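Local coordinates for protein sulfhydryl oxidase 1 (Homo sapiens, PDB 3LLK) that oxidises pairs of protein thiols to disulfides, probably passing the electrons through its bound FAD to molecular oxygen, as sulfhydryl oxidases do, at residues Ala9-Ser21 against Phe245-Leu257. Numbering follows the deposited sequence.
Sequences ADRSKIYMADLES and FLKAHFSPSNIIL. With FAD (flavin-adenine dinucleotide), chain D.
With CG anti to the backbone N (chi1 -161°), the N254 carboxamide is carried across to the S12 carbonyl, and H249, likewise anti (chi1 -175°), sets its imidazole beside I14. N254 ND2 donates to S12 O at 2.9 Å, with acceptor and amide nearly coplanar, and to H249 O at 2.8 Å, so both its protons are used. Water 2 links N254 OD1 to S12 O; water 1 joins S12 O to H249 ND1. Next to these bonds, 14-15 and 255-256 pair as parallel strands: I14 N donates to N254 O, I256 N to I14 O, and M16 N to I256 O (3.0 Å, 174°). I14 and I255 share one face, where I14 CD1 lies 3.3 Å from H249 NE2; Y15 and I256 share the other, I256 CD1 lying 3.5 Å from Y15 CE1. Replacing N254 by an alanine would probably leave S12 O with waters alone among its donors here, and H249 O without the amide that joins it to S12. H249 CD2 sits 3.5 Å above the centre of the F250 ring, whose edge meets FAD N3A. One amide thus satisfies carbonyls of both turn and helix end, beside the residue touching the adenine.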
loop_
_atom_site.group_PDB
_atom_site.type_symbol
_atom_site.label_atom_id
_atom_site.label_comp_id
_atom_site.label_asym_id
_atom_site.label_seq_id
_atom_site.Cartn_x
_atom_site.Cartn_y
_atom_site.Cartn_z
ATOM N N ALA A 9 -4.196 -7.619 -18.106
ATOM C CA ALA A 9 -4.550 -7.988 -16.743
ATOM C C ALA A 9 -5.971 -7.526 -16.438
ATOM O O ALA A 9 -6.461 -6.559 -17.021
ATOM C CB ALA A 9 -3.571 -7.358 -15.764
ATOM N N ASP A 10 -6.629 -8.218 -15.517
ATOM C CA ASP A 10 -7.999 -7.885 -15.139
ATOM C C ASP A 10 -8.059 -6.715 -14.142
ATOM O O ASP A 10 -7.789 -6.893 -12.951
ATOM C CB ASP A 10 -8.668 -9.114 -14.525
ATOM C CG ASP A 10 -10.170 -8.957 -14.388
ATOM O OD1 ASP A 10 -10.655 -7.806 -14.333
ATOM O OD2 ASP A 10 -10.863 -9.991 -14.323
ATOM N N ARG A 11 -8.429 -5.532 -14.632
ATOM C CA ARG A 11 -8.528 -4.330 -13.802
ATOM C C ARG A 11 -9.426 -4.466 -12.574
ATOM O O ARG A 11 -9.368 -3.634 -11.674
ATOM C CB ARG A 11 -9.043 -3.141 -14.623
ATOM C CG ARG A 11 -7.976 -2.268 -15.271
ATOM C CD ARG A 11 -7.456 -2.853 -16.570
ATOM N NE ARG A 11 -6.851 -1.816 -17.404
ATOM C CZ ARG A 11 -6.338 -2.025 -18.613
ATOM N NH1 ARG A 11 -6.347 -3.243 -19.138
ATOM N NH2 ARG A 11 -5.827 -1.012 -19.303
ATOM N N SER A 12 -10.265 -5.496 -12.538
ATOM C CA SER A 12 -11.164 -5.674 -11.402
ATOM C C SER A 12 -10.589 -6.614 -10.352
ATOM O O SER A 12 -11.188 -6.815 -9.302
ATOM C CB SER A 12 -12.510 -6.227 -11.871
ATOM O OG SER A 12 -12.389 -7.595 -12.223
ATOM N N LYS A 13 -9.430 -7.193 -10.635
ATOM C CA LYS A 13 -8.821 -8.130 -9.702
ATOM C C LYS A 13 -7.571 -7.579 -9.027
ATOM O O LYS A 13 -7.098 -6.491 -9.339
ATOM C CB LYS A 13 -8.461 -9.437 -10.424
ATOM C CG LYS A 13 -9.631 -10.125 -11.128
ATOM C CD LYS A 13 -10.733 -10.508 -10.152
ATOM C CE LYS A 13 -11.955 -11.029 -10.899
ATOM N NZ LYS A 13 -13.161 -11.155 -10.026
ATOM N N ILE A 14 -7.058 -8.357 -8.086
ATOM C CA ILE A 14 -5.847 -8.024 -7.360
ATOM C C ILE A 14 -4.966 -9.234 -7.619
ATOM O O ILE A 14 -5.432 -10.364 -7.506
ATOM C CB ILE A 14 -6.105 -7.919 -5.836
ATOM C CG1 ILE A 14 -7.176 -6.864 -5.549
ATOM C CG2 ILE A 14 -4.809 -7.613 -5.107
ATOM C CD1 ILE A 14 -6.928 -5.530 -6.193
ATOM N N TYR A 15 -3.710 -9.009 -7.987
ATOM C CA TYR A 15 -2.800 -10.118 -8.237
ATOM C C TYR A 15 -1.843 -10.272 -7.073
ATOM O O TYR A 15 -1.186 -9.313 -6.664
ATOM C CB TYR A 15 -2.033 -9.888 -9.542
ATOM C CG TYR A 15 -2.925 -10.010 -10.751
ATOM C CD1 TYR A 15 -3.201 -11.260 -11.317
ATOM C CD2 TYR A 15 -3.564 -8.890 -11.279
ATOM C CE1 TYR A 15 -4.096 -11.386 -12.377
ATOM C CE2 TYR A 15 -4.461 -9.007 -12.333
ATOM C CZ TYR A 15 -4.721 -10.254 -12.875
ATOM O OH TYR A 15 -5.613 -10.361 -13.910
ATOM N N MET A 16 -1.771 -11.480 -6.527
ATOM C CA MET A 16 -0.896 -11.722 -5.395
ATOM C C MET A 16 0.543 -11.340 -5.746
ATOM O O MET A 16 1.308 -10.915 -4.877
ATOM C CB MET A 16 -0.964 -13.193 -4.964
ATOM C CG MET A 16 -0.282 -13.467 -3.621
ATOM S SD MET A 16 -1.083 -12.626 -2.193
ATOM C CE MET A 16 -2.261 -13.861 -1.696
ATOM N N ALA A 17 0.899 -11.480 -7.023
ATOM C CA ALA A 17 2.243 -11.153 -7.481
ATOM C C ALA A 17 2.577 -9.678 -7.232
ATOM O O ALA A 17 3.703 -9.353 -6.854
ATOM C CB ALA A 17 2.393 -11.480 -8.979
ATOM N N ASP A 18 1.612 -8.788 -7.454
ATOM C CA ASP A 18 1.852 -7.369 -7.222
ATOM C C ASP A 18 2.074 -7.124 -5.728
ATOM O O ASP A 18 2.963 -6.366 -5.345
ATOM C CB ASP A 18 0.675 -6.505 -7.710
ATOM C CG ASP A 18 0.493 -6.537 -9.228
ATOM O OD1 ASP A 18 1.446 -6.194 -9.975
ATOM O OD2 ASP A 18 -0.623 -6.893 -9.671
ATOM N N LEU A 19 1.278 -7.777 -4.885
ATOM C CA LEU A 19 1.404 -7.587 -3.445
ATOM C C LEU A 19 2.728 -8.116 -2.889
ATOM O O LEU A 19 3.391 -7.430 -2.109
ATOM C CB LEU A 19 0.215 -8.237 -2.714
ATOM C CG LEU A 19 -1.168 -7.645 -3.033
ATOM C CD1 LEU A 19 -2.271 -8.524 -2.438
ATOM C CD2 LEU A 19 -1.261 -6.226 -2.475
ATOM N N GLU A 20 3.112 -9.330 -3.276
ATOM C CA GLU A 20 4.368 -9.901 -2.794
ATOM C C GLU A 20 5.584 -9.139 -3.340
ATOM O O GLU A 20 6.606 -9.026 -2.661
ATOM C CB GLU A 20 4.464 -11.385 -3.169
ATOM C CG GLU A 20 3.310 -12.217 -2.618
ATOM C CD GLU A 20 3.513 -13.718 -2.777
ATOM O OE1 GLU A 20 4.156 -14.146 -3.763
ATOM O OE2 GLU A 20 3.010 -14.471 -1.922
ATOM N N SER A 21 5.475 -8.622 -4.559
ATOM C CA SER A 21 6.569 -7.855 -5.144
ATOM C C SER A 21 6.727 -6.556 -4.366
ATOM O O SER A 21 7.846 -6.090 -4.147
ATOM C CB SER A 21 6.301 -7.549 -6.623
ATOM O OG SER A 21 6.432 -8.713 -7.423
ATOM N N PHE A 245 -18.035 -1.325 -2.327
ATOM C CA PHE A 245 -17.224 -1.772 -3.449
ATOM C C PHE A 245 -15.778 -1.933 -2.984
ATOM O O PHE A 245 -15.121 -2.919 -3.308
ATOM C CB PHE A 245 -17.266 -0.775 -4.611
ATOM C CG PHE A 245 -16.243 -1.062 -5.680
ATOM C CD1 PHE A 245 -16.440 -2.091 -6.595
ATOM C CD2 PHE A 245 -15.051 -0.340 -5.729
ATOM C CE1 PHE A 245 -15.462 -2.404 -7.547
ATOM C CE2 PHE A 245 -14.073 -0.640 -6.667
ATOM C CZ PHE A 245 -14.278 -1.678 -7.582
ATOM N N LEU A 246 -15.286 -0.970 -2.217
ATOM C CA LEU A 246 -13.904 -1.044 -1.737
ATOM C C LEU A 246 -13.676 -2.324 -0.914
ATOM O O LEU A 246 -12.689 -3.040 -1.111
ATOM C CB LEU A 246 -13.568 0.213 -0.923
ATOM C CG LEU A 246 -13.490 1.530 -1.713
ATOM C CD1 LEU A 246 -13.491 2.698 -0.752
ATOM C CD2 LEU A 246 -12.227 1.567 -2.581
ATOM N N LYS A 247 -14.603 -2.627 -0.010
ATOM C CA LYS A 247 -14.485 -3.823 0.821
ATOM C C LYS A 247 -14.506 -5.093 -0.028
ATOM O O LYS A 247 -13.847 -6.080 0.299
ATOM C CB LYS A 247 -15.603 -3.858 1.862
ATOM C CG LYS A 247 -15.447 -2.817 2.975
ATOM C CD LYS A 247 -16.662 -2.823 3.914
ATOM C CE LYS A 247 -16.564 -1.774 5.015
ATOM N NZ LYS A 247 -15.796 -2.262 6.192
ATOM N N ALA A 248 -15.252 -5.059 -1.128
ATOM C CA ALA A 248 -15.331 -6.201 -2.030
ATOM C C ALA A 248 -14.083 -6.301 -2.905
ATOM O O ALA A 248 -13.538 -7.385 -3.106
ATOM C CB ALA A 248 -16.571 -6.081 -2.921
ATOM N N HIS A 249 -13.633 -5.163 -3.428
ATOM C CA HIS A 249 -12.472 -5.127 -4.313
ATOM C C HIS A 249 -11.167 -5.526 -3.620
ATOM O O HIS A 249 -10.423 -6.390 -4.105
ATOM C CB HIS A 249 -12.334 -3.729 -4.923
ATOM C CG HIS A 249 -11.237 -3.623 -5.931
ATOM N ND1 HIS A 249 -11.397 -3.992 -7.250
ATOM C CD2 HIS A 249 -9.943 -3.239 -5.803
ATOM C CE1 HIS A 249 -10.251 -3.839 -7.889
ATOM N NE2 HIS A 249 -9.353 -3.384 -7.035
ATOM N N PHE A 250 -10.885 -4.900 -2.486
ATOM C CA PHE A 250 -9.669 -5.213 -1.742
ATOM C C PHE A 250 -9.918 -6.301 -0.699
ATOM O O PHE A 250 -9.759 -6.073 0.500
ATOM C CB PHE A 250 -9.140 -3.944 -1.065
ATOM C CG PHE A 250 -8.726 -2.873 -2.035
ATOM C CD1 PHE A 250 -7.572 -3.018 -2.799
ATOM C CD2 PHE A 250 -9.482 -1.718 -2.178
ATOM C CE1 PHE A 250 -7.172 -2.019 -3.694
ATOM C CE2 PHE A 250 -9.092 -0.709 -3.071
ATOM C CZ PHE A 250 -7.930 -0.867 -3.831
ATOM N N SER A 251 -10.310 -7.483 -1.167
ATOM C CA SER A 251 -10.590 -8.615 -0.281
ATOM C C SER A 251 -9.832 -9.855 -0.752
ATOM O O SER A 251 -9.545 -10.009 -1.941
ATOM C CB SER A 251 -12.094 -8.919 -0.256
ATOM O OG SER A 251 -12.514 -9.459 -1.497
ATOM N N PRO A 252 -9.510 -10.762 0.181
ATOM C CA PRO A 252 -8.781 -11.988 -0.154
ATOM C C PRO A 252 -9.401 -12.793 -1.293
ATOM O O PRO A 252 -8.683 -13.385 -2.095
ATOM C CB PRO A 252 -8.768 -12.752 1.168
ATOM C CG PRO A 252 -8.740 -11.646 2.188
ATOM C CD PRO A 252 -9.749 -10.669 1.635
ATOM N N SER A 253 -10.728 -12.801 -1.376
ATOM C CA SER A 253 -11.405 -13.559 -2.429
ATOM C C SER A 253 -11.201 -12.953 -3.809
ATOM O O SER A 253 -11.326 -13.647 -4.819
ATOM C CB SER A 253 -12.908 -13.680 -2.139
ATOM O OG SER A 253 -13.553 -12.416 -2.144
ATOM N N ASN A 254 -10.877 -11.666 -3.857
ATOM C CA ASN A 254 -10.658 -10.985 -5.126
ATOM C C ASN A 254 -9.194 -11.028 -5.571
ATOM O O ASN A 254 -8.803 -10.343 -6.521
ATOM C CB ASN A 254 -11.129 -9.529 -5.024
ATOM C CG ASN A 254 -11.363 -8.904 -6.378
ATOM O OD1 ASN A 254 -11.928 -9.544 -7.264
ATOM N ND2 ASN A 254 -10.947 -7.649 -6.549
ATOM N N ILE A 255 -8.381 -11.827 -4.886
ATOM C CA ILE A 255 -6.973 -11.937 -5.253
ATOM C C ILE A 255 -6.746 -13.139 -6.153
ATOM O O ILE A 255 -7.230 -14.239 -5.871
ATOM C CB ILE A 255 -6.049 -12.120 -4.025
ATOM C CG1 ILE A 255 -6.161 -10.927 -3.078
ATOM C CG2 ILE A 255 -4.600 -12.237 -4.483
ATOM C CD1 ILE A 255 -5.299 -11.089 -1.841
ATOM N N ILE A 256 -6.002 -12.930 -7.231
ATOM C CA ILE A 256 -5.677 -14.005 -8.153
ATOM C C ILE A 256 -4.280 -14.497 -7.784
ATOM O O ILE A 256 -3.308 -13.727 -7.805
ATOM C CB ILE A 256 -5.709 -13.507 -9.614
ATOM C CG1 ILE A 256 -7.151 -13.174 -10.003
ATOM C CG2 ILE A 256 -5.116 -14.553 -10.548
ATOM C CD1 ILE A 256 -7.283 -12.583 -11.373
ATOM N N LEU A 257 -4.204 -15.775 -7.421
ATOM C CA LEU A 257 -2.963 -16.433 -7.006
ATOM C C LEU A 257 -1.969 -16.752 -8.124
ATOM O O LEU A 257 -0.756 -16.578 -7.880
ATOM C CB LEU A 257 -3.293 -17.719 -6.244
ATOM C CG LEU A 257 -4.027 -17.510 -4.918
ATOM C CD1 LEU A 257 -4.446 -18.847 -4.333
ATOM C CD2 LEU A 257 -3.113 -16.761 -3.953
HETATM P PA FAD D . -1.904 3.984 -9.301
HETATM O O1A FAD D . -0.569 3.529 -8.824
HETATM O O2A FAD D . -2.430 5.354 -9.061
HETATM O O5B FAD D . -3.023 2.990 -8.830
HETATM C C5B FAD D . -2.826 1.622 -8.464
HETATM C C4B FAD D . -4.146 1.000 -8.837
HETATM O O4B FAD D . -4.974 1.140 -7.651
HETATM C C3B FAD D . -4.971 1.205 -10.127
HETATM O O3B FAD D . -4.539 0.471 -11.271
HETATM C C2B FAD D . -6.311 0.927 -9.615
HETATM O O2B FAD D . -6.708 -0.409 -9.669
HETATM C C1B FAD D . -6.302 1.360 -8.141
HETATM N N9A FAD D . -6.726 2.677 -7.786
HETATM C C8A FAD D . -6.735 3.911 -8.490
HETATM N N7A FAD D . -7.237 4.924 -7.865
HETATM C C5A FAD D . -7.613 4.357 -6.655
HETATM C C6A FAD D . -8.266 4.942 -5.553
HETATM N N6A FAD D . -8.666 6.220 -5.526
HETATM N N1A FAD D . -8.572 4.175 -4.446
HETATM C C2A FAD D . -8.334 2.835 -4.383
HETATM N N3A FAD D . -7.686 2.243 -5.477
HETATM C C4A FAD D . -7.345 3.066 -6.597
HETATM N N1 FAD D . 3.589 10.402 -8.622
HETATM C C2 FAD D . 3.888 11.634 -9.164
HETATM O O2 FAD D . 4.299 11.643 -10.335
HETATM N N3 FAD D . 3.632 12.652 -8.254
HETATM C C4 FAD D . 3.137 12.546 -6.931
HETATM O O4 FAD D . 3.004 13.591 -6.212
HETATM C C4X FAD D . 2.872 11.268 -6.483
HETATM N N5 FAD D . 2.469 11.042 -5.128
HETATM C C5X FAD D . 2.291 9.752 -4.560
HETATM C C6 FAD D . 2.007 9.661 -3.184
HETATM C C7 FAD D . 1.806 8.366 -2.627
HETATM C C7M FAD D . 1.505 8.346 -1.128
HETATM C C8 FAD D . 1.884 7.190 -3.432
HETATM C C8M FAD D . 1.668 5.742 -3.041
HETATM C C9 FAD D . 2.201 7.319 -4.784
HETATM C C9A FAD D . 2.468 8.559 -5.423
HETATM N N10 FAD D . 2.798 8.937 -6.822
HETATM C C10 FAD D . 3.103 10.161 -7.359
HETATM C "C1'" FAD D . 2.679 7.883 -7.780
HETATM C "C2'" FAD D . 1.361 7.679 -8.463
HETATM O "O2'" FAD D . 0.267 7.901 -7.537
HETATM C "C3'" FAD D . 1.110 6.366 -9.139
HETATM O "O3'" FAD D . 1.318 5.299 -8.223
HETATM C "C4'" FAD D . 1.775 6.054 -10.470
HETATM O "O4'" FAD D . 1.770 7.226 -11.338
HETATM C "C5'" FAD D . 1.337 4.859 -11.201
HETATM O "O5'" FAD D . -0.021 5.086 -11.588
HETATM P P FAD D . -1.010 3.986 -12.057
HETATM O O1P FAD D . -1.747 4.644 -13.136
HETATM O O2P FAD D . -0.336 2.715 -12.431
HETATM O O3P FAD D . -2.026 3.645 -10.855
HETATM O O HOH W 1 -13.448 -5.255 -8.328
HETATM O O HOH W 2 -13.547 -7.869 -8.551
HETATM O O HOH W 3 -0.737 -13.252 -8.938
#